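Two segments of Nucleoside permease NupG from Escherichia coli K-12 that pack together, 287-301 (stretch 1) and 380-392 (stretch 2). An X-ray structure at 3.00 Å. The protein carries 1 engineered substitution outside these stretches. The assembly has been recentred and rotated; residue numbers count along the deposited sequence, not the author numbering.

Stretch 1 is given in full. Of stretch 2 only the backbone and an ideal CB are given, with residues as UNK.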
# COMPACT_ATOMS: atom_id res chain seq x y z
N SER A 287 15.11 8.47 2.05
CA SER A 287 13.93 8.02 1.32
C SER A 287 13.75 8.81 0.03
O SER A 287 13.57 8.24 -1.06
CB SER A 287 12.69 8.15 2.21
OG SER A 287 11.55 8.46 1.45
N ILE A 288 13.78 10.13 0.13
CA ILE A 288 13.50 10.95 -1.04
C ILE A 288 14.55 10.74 -2.14
O ILE A 288 14.23 10.73 -3.33
CB ILE A 288 13.41 12.42 -0.62
CG1 ILE A 288 12.00 12.74 -0.17
CG2 ILE A 288 13.80 13.31 -1.76
CD1 ILE A 288 11.93 14.03 0.55
N VAL A 289 15.81 10.58 -1.76
CA VAL A 289 16.83 10.32 -2.76
C VAL A 289 16.65 8.92 -3.35
O VAL A 289 16.82 8.71 -4.57
CB VAL A 289 18.23 10.52 -2.14
CG1 VAL A 289 19.34 9.90 -3.00
CG2 VAL A 289 18.47 11.99 -1.94
N ALA A 290 16.29 7.95 -2.51
CA ALA A 290 16.11 6.59 -2.99
C ALA A 290 15.01 6.52 -4.06
O ALA A 290 15.12 5.73 -5.00
CB ALA A 290 15.80 5.66 -1.82
N TRP A 291 13.95 7.32 -3.93
CA TRP A 291 12.92 7.31 -4.97
C TRP A 291 13.48 7.73 -6.32
O TRP A 291 13.10 7.17 -7.37
CB TRP A 291 11.73 8.19 -4.59
CG TRP A 291 10.77 7.53 -3.66
CD1 TRP A 291 10.53 7.84 -2.35
CD2 TRP A 291 9.94 6.40 -3.97
NE1 TRP A 291 9.57 6.98 -1.84
CE2 TRP A 291 9.20 6.09 -2.81
CE3 TRP A 291 9.75 5.62 -5.12
CZ2 TRP A 291 8.29 5.03 -2.76
CZ3 TRP A 291 8.83 4.56 -5.08
CH2 TRP A 291 8.12 4.28 -3.91
N ILE A 292 14.35 8.74 -6.33
CA ILE A 292 15.03 9.13 -7.56
C ILE A 292 15.69 7.91 -8.17
O ILE A 292 15.43 7.54 -9.33
CB ILE A 292 16.08 10.21 -7.29
CG1 ILE A 292 15.46 11.45 -6.65
CG2 ILE A 292 16.82 10.57 -8.60
CD1 ILE A 292 16.48 12.49 -6.28
N LEU A 293 16.59 7.29 -7.39
CA LEU A 293 17.32 6.12 -7.88
C LEU A 293 16.39 5.03 -8.39
O LEU A 293 16.65 4.41 -9.43
CB LEU A 293 18.19 5.56 -6.77
CG LEU A 293 19.59 6.07 -6.57
CD1 LEU A 293 19.88 5.86 -5.11
CD2 LEU A 293 20.52 5.23 -7.41
N ARG A 294 15.30 4.78 -7.67
CA ARG A 294 14.34 3.76 -8.06
C ARG A 294 13.81 4.03 -9.47
O ARG A 294 14.01 3.22 -10.39
CB ARG A 294 13.21 3.74 -7.02
CG ARG A 294 12.38 2.46 -6.83
CD ARG A 294 11.49 2.13 -8.02
NE ARG A 294 10.52 1.08 -7.70
CZ ARG A 294 10.75 -0.22 -7.60
NH1 ARG A 294 11.97 -0.72 -7.78
NH2 ARG A 294 9.74 -1.03 -7.29
N PHE A 295 13.19 5.20 -9.65
CA PHE A 295 12.61 5.53 -10.96
C PHE A 295 13.69 5.62 -12.04
O PHE A 295 13.45 5.24 -13.19
CB PHE A 295 11.83 6.83 -10.88
CG PHE A 295 10.62 6.78 -9.98
CD1 PHE A 295 9.60 5.89 -10.21
CD2 PHE A 295 10.49 7.69 -8.93
CE1 PHE A 295 8.47 5.86 -9.39
CE2 PHE A 295 9.37 7.67 -8.11
CZ PHE A 295 8.36 6.74 -8.34
N ALA A 296 14.88 6.13 -11.70
CA ALA A 296 15.98 6.18 -12.67
C ALA A 296 16.38 4.79 -13.14
O ALA A 296 16.64 4.58 -14.33
CB ALA A 296 17.17 6.90 -12.05
N LEU A 297 16.43 3.82 -12.22
CA LEU A 297 16.83 2.47 -12.58
C LEU A 297 15.75 1.74 -13.40
O LEU A 297 16.07 0.90 -14.26
CB LEU A 297 17.21 1.71 -11.31
CG LEU A 297 18.56 2.05 -10.70
CD1 LEU A 297 18.73 1.30 -9.43
CD2 LEU A 297 19.70 1.70 -11.62
N PHE A 298 14.47 2.04 -13.13
CA PHE A 298 13.37 1.58 -13.98
C PHE A 298 13.47 2.14 -15.39
O PHE A 298 13.16 1.44 -16.36
CB PHE A 298 12.05 1.99 -13.33
CG PHE A 298 11.36 0.89 -12.62
CD1 PHE A 298 12.05 0.02 -11.80
CD2 PHE A 298 9.96 0.83 -12.62
CE1 PHE A 298 11.39 -0.96 -11.11
CE2 PHE A 298 9.29 -0.13 -11.92
CZ PHE A 298 10.00 -1.03 -11.16
N ALA A 299 13.86 3.42 -15.51
CA ALA A 299 13.98 4.08 -16.80
C ALA A 299 15.01 3.43 -17.71
O ALA A 299 14.84 3.43 -18.93
CB ALA A 299 14.33 5.55 -16.59
N TYR A 300 16.08 2.87 -17.17
CA TYR A 300 17.05 2.17 -17.99
C TYR A 300 17.01 0.67 -17.82
O TYR A 300 17.88 -0.03 -18.35
CB TYR A 300 18.45 2.70 -17.69
CG TYR A 300 18.53 4.15 -18.02
CD1 TYR A 300 17.97 5.11 -17.19
CD2 TYR A 300 19.12 4.56 -19.20
CE1 TYR A 300 18.04 6.46 -17.52
CE2 TYR A 300 19.18 5.88 -19.54
CZ TYR A 300 18.65 6.83 -18.71
OH TYR A 300 18.72 8.16 -19.06
N GLY A 301 16.00 0.18 -17.10
CA GLY A 301 15.83 -1.27 -16.87
C GLY A 301 15.57 -2.03 -18.15
O GLY A 301 14.83 -1.51 -19.00
N UNK A 380 7.85 3.77 -21.73
CA UNK A 380 8.10 3.68 -20.30
C UNK A 380 9.33 4.48 -19.89
O UNK A 380 9.32 5.10 -18.82
CB UNK A 380 8.27 2.22 -19.89
N UNK A 381 10.39 4.50 -20.71
CA UNK A 381 11.60 5.24 -20.33
C UNK A 381 11.24 6.68 -19.95
O UNK A 381 11.54 7.12 -18.83
CB UNK A 381 12.62 5.23 -21.47
N UNK A 382 10.54 7.40 -20.83
CA UNK A 382 10.10 8.76 -20.55
C UNK A 382 9.17 8.84 -19.34
O UNK A 382 9.28 9.78 -18.53
CB UNK A 382 9.40 9.34 -21.78
N UNK A 383 8.23 7.91 -19.20
CA UNK A 383 7.37 7.89 -18.02
C UNK A 383 8.22 7.90 -16.75
O UNK A 383 8.07 8.78 -15.87
CB UNK A 383 6.45 6.67 -18.04
N UNK A 384 9.17 6.96 -16.66
CA UNK A 384 10.01 6.83 -15.47
C UNK A 384 10.93 8.03 -15.28
O UNK A 384 11.28 8.38 -14.15
CB UNK A 384 10.84 5.55 -15.55
N UNK A 385 11.36 8.66 -16.37
CA UNK A 385 12.17 9.86 -16.21
C UNK A 385 11.34 11.00 -15.64
O UNK A 385 11.81 11.71 -14.76
CB UNK A 385 12.79 10.27 -17.55
N UNK A 386 10.09 11.19 -16.10
CA UNK A 386 9.42 12.33 -15.51
C UNK A 386 9.11 12.03 -14.04
O UNK A 386 9.07 12.94 -13.21
CB UNK A 386 8.14 12.67 -16.28
N UNK A 387 8.96 10.74 -13.69
CA UNK A 387 8.76 10.39 -12.28
C UNK A 387 10.03 10.56 -11.45
O UNK A 387 9.97 11.05 -10.31
CB UNK A 387 8.26 8.95 -12.17
N UNK A 388 11.19 10.18 -11.99
CA UNK A 388 12.46 10.45 -11.34
C UNK A 388 12.75 11.95 -11.22
O UNK A 388 13.35 12.40 -10.23
CB UNK A 388 13.59 9.76 -12.11
N UNK A 389 12.30 12.73 -12.20
CA UNK A 389 12.49 14.17 -12.14
C UNK A 389 11.57 14.82 -11.14
O UNK A 389 11.96 15.79 -10.48
CB UNK A 389 12.27 14.79 -13.52
N UNK A 390 10.35 14.32 -11.00
CA UNK A 390 9.52 14.87 -9.94
C UNK A 390 10.06 14.45 -8.58
O UNK A 390 10.01 15.24 -7.62
CB UNK A 390 8.07 14.42 -10.10
N UNK A 391 10.67 13.26 -8.50
CA UNK A 391 11.43 12.91 -7.30
C UNK A 391 12.50 13.95 -7.00
O UNK A 391 12.72 14.30 -5.84
CB UNK A 391 12.07 11.53 -7.46
N UNK A 392 13.17 14.45 -8.05
CA UNK A 392 14.23 15.44 -7.87
C UNK A 392 13.68 16.75 -7.35
O UNK A 392 14.25 17.38 -6.45
CB UNK A 392 14.97 15.67 -9.19

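Stretch 2 is a helix that runs nearly antiparallel to the helix of stretch 1, at 166°, with the axes approaching to 8.0 Å.

At position 380 the CA-to-CB bond points sideways and no atom of stretch 1 lies within 5.5 Å of the CB, so this contact sets little limit on the residue. It is Trp-380, which makes no contact with stretch 1.

Position 381 also points sideways, but its CA lies 4.4 Å from Ala-299 CA, and its ideal CB lies 3.8 Å from Ala-299 O. This oxygen is near the end of its helix and accepts no backbone hydrogen bond from within the stretch. A side chain carrying a donor would suit, such as Gln, Asn or Lys; a short Ser or Thr hydroxyl might also reach. The residue is Gln-381, extended through chi1 and chi2 (both t), and Gln-381 NE2 donates a hydrogen bond to Ala-299 O at 3.3 Å, although the place of that oxygen is less sure.

Position 382 points away and 383 sideways, with nothing of stretch 1 near either CB. Stretch 1 sets no limit here, so most helix-compatible residues would do; they are Thr-382 and Val-383, neither in contact.

Position 384 points toward stretch 1. Its ideal CB sits 3.5 Å from Phe-295 O and 3.6 Å from Ala-299 CB, with the ring of Phe-298 beyond. A flat or long apolar side chain, such as Trp, Phe, Leu or Met, could lie along this surface. Trp-384 does so with chi1 in m: the edge of Phe-298 meets the face of its six-membered ring, planes at 79°, while Phe-298 CB lies over its five-membered ring, 3.7 Å from the centroid.

Position 385 points away, yet its ideal CB is 5.1 Å from Ala-299 CB, and a branched apolar chain could reach back. Leu-385 places CD2 3.6 Å from Ala-299 CB and 4.0 Å from Tyr-300 CE1.

Position 386 is out of reach, so stretch 1 leaves the choice open; it is Ile-386.

At 387 the ideal CB lies 3.9 Å from Phe-295 CD1, over the ring, so nearly any residue other than glycine could offer a CB hydrogen to the ring face. Phe-387 does so; the end of its side chain leads away.

Position 388 is hemmed in: its ideal CB is 3.6 Å from Phe-295 CB and 4.0 Å from Ile-292 O. A small residue, Ala or Gly, fits best. Ala-388 fits here, where its CA lies 4.8 Å from Ile-292 CA.

Positions 389 and 390 meet nothing in stretch 1, so many residues would do. At 389 there is room for a CB, and nothing in this contact calls for glycine; the residues are Gly-389 and Tyr-390.

Position 391 points toward stretch 1, with a tight 3.5 Å from its ideal CB to Ile-292 CG1. Small residues such as Ser, Ala or Cys suit. Ser-391 sets OG at the edge of the Phe-295 ring, 3.3 Å from Phe-295 CD2, and with 384, 387 and 388 completes the hole that holds Phe-295.

Position 392 points sideways; its ideal CB lies 4.6 Å from Ile-292 CD1, which favours an apolar chain. Val-392 brings CG2 within 3.8 Å of Ile-292 CD1.

Stretch 2, residues 380-392: WQTVWLIFAGYSV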
# COMPACT_ATOMS: atom_id res chain seq x y z
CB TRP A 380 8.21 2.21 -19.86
CG TRP A 380 6.89 1.51 -19.77
CD1 TRP A 380 6.40 0.53 -20.58
CD2 TRP A 380 5.86 1.80 -18.83
NE1 TRP A 380 5.13 0.16 -20.18
CE2 TRP A 380 4.78 0.93 -19.10
CE3 TRP A 380 5.74 2.70 -17.77
CZ2 TRP A 380 3.61 0.93 -18.36
CZ3 TRP A 380 4.58 2.71 -17.03
CH2 TRP A 380 3.53 1.83 -17.32
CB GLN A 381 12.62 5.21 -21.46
CG GLN A 381 14.04 5.30 -20.93
CD GLN A 381 15.13 5.28 -21.96
OE1 GLN A 381 15.21 6.17 -22.80
NE2 GLN A 381 16.03 4.29 -21.87
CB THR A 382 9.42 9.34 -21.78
OG1 THR A 382 10.39 9.40 -22.83
CG2 THR A 382 8.86 10.74 -21.51
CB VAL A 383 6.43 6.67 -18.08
CG1 VAL A 383 5.51 6.62 -16.90
CG2 VAL A 383 5.60 6.69 -19.36
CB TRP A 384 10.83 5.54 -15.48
CG TRP A 384 10.00 4.30 -15.47
CD1 TRP A 384 10.11 3.23 -16.31
CD2 TRP A 384 8.88 4.02 -14.61
NE1 TRP A 384 9.14 2.29 -16.02
CE2 TRP A 384 8.37 2.75 -14.99
CE3 TRP A 384 8.26 4.70 -13.56
CZ2 TRP A 384 7.29 2.16 -14.34
CZ3 TRP A 384 7.18 4.13 -12.93
CH2 TRP A 384 6.71 2.86 -13.32
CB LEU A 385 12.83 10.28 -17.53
CG LEU A 385 13.92 9.32 -18.03
CD1 LEU A 385 14.59 9.81 -19.32
CD2 LEU A 385 14.98 9.05 -16.96
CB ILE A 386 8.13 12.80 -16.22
CG1 ILE A 386 6.94 11.99 -15.81
CG2 ILE A 386 8.26 12.71 -17.71
CD1 ILE A 386 5.68 12.83 -15.93
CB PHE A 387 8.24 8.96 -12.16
CG PHE A 387 6.81 8.81 -12.60
CD1 PHE A 387 5.89 9.83 -12.34
CD2 PHE A 387 6.39 7.70 -13.31
CE1 PHE A 387 4.58 9.71 -12.76
CE2 PHE A 387 5.08 7.58 -13.72
CZ PHE A 387 4.18 8.59 -13.45
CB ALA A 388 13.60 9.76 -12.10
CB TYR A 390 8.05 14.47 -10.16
CG TYR A 390 7.07 14.62 -9.00
CD1 TYR A 390 6.29 15.76 -8.85
CD2 TYR A 390 6.79 13.55 -8.19
CE1 TYR A 390 5.35 15.86 -7.84
CE2 TYR A 390 5.85 13.64 -7.19
CZ TYR A 390 5.13 14.79 -7.01
OH TYR A 390 4.20 14.82 -5.99
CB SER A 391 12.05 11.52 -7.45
OG SER A 391 11.09 10.49 -7.29
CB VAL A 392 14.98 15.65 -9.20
CG1 VAL A 392 15.58 17.04 -9.23
CG2 VAL A 392 16.08 14.66 -9.35
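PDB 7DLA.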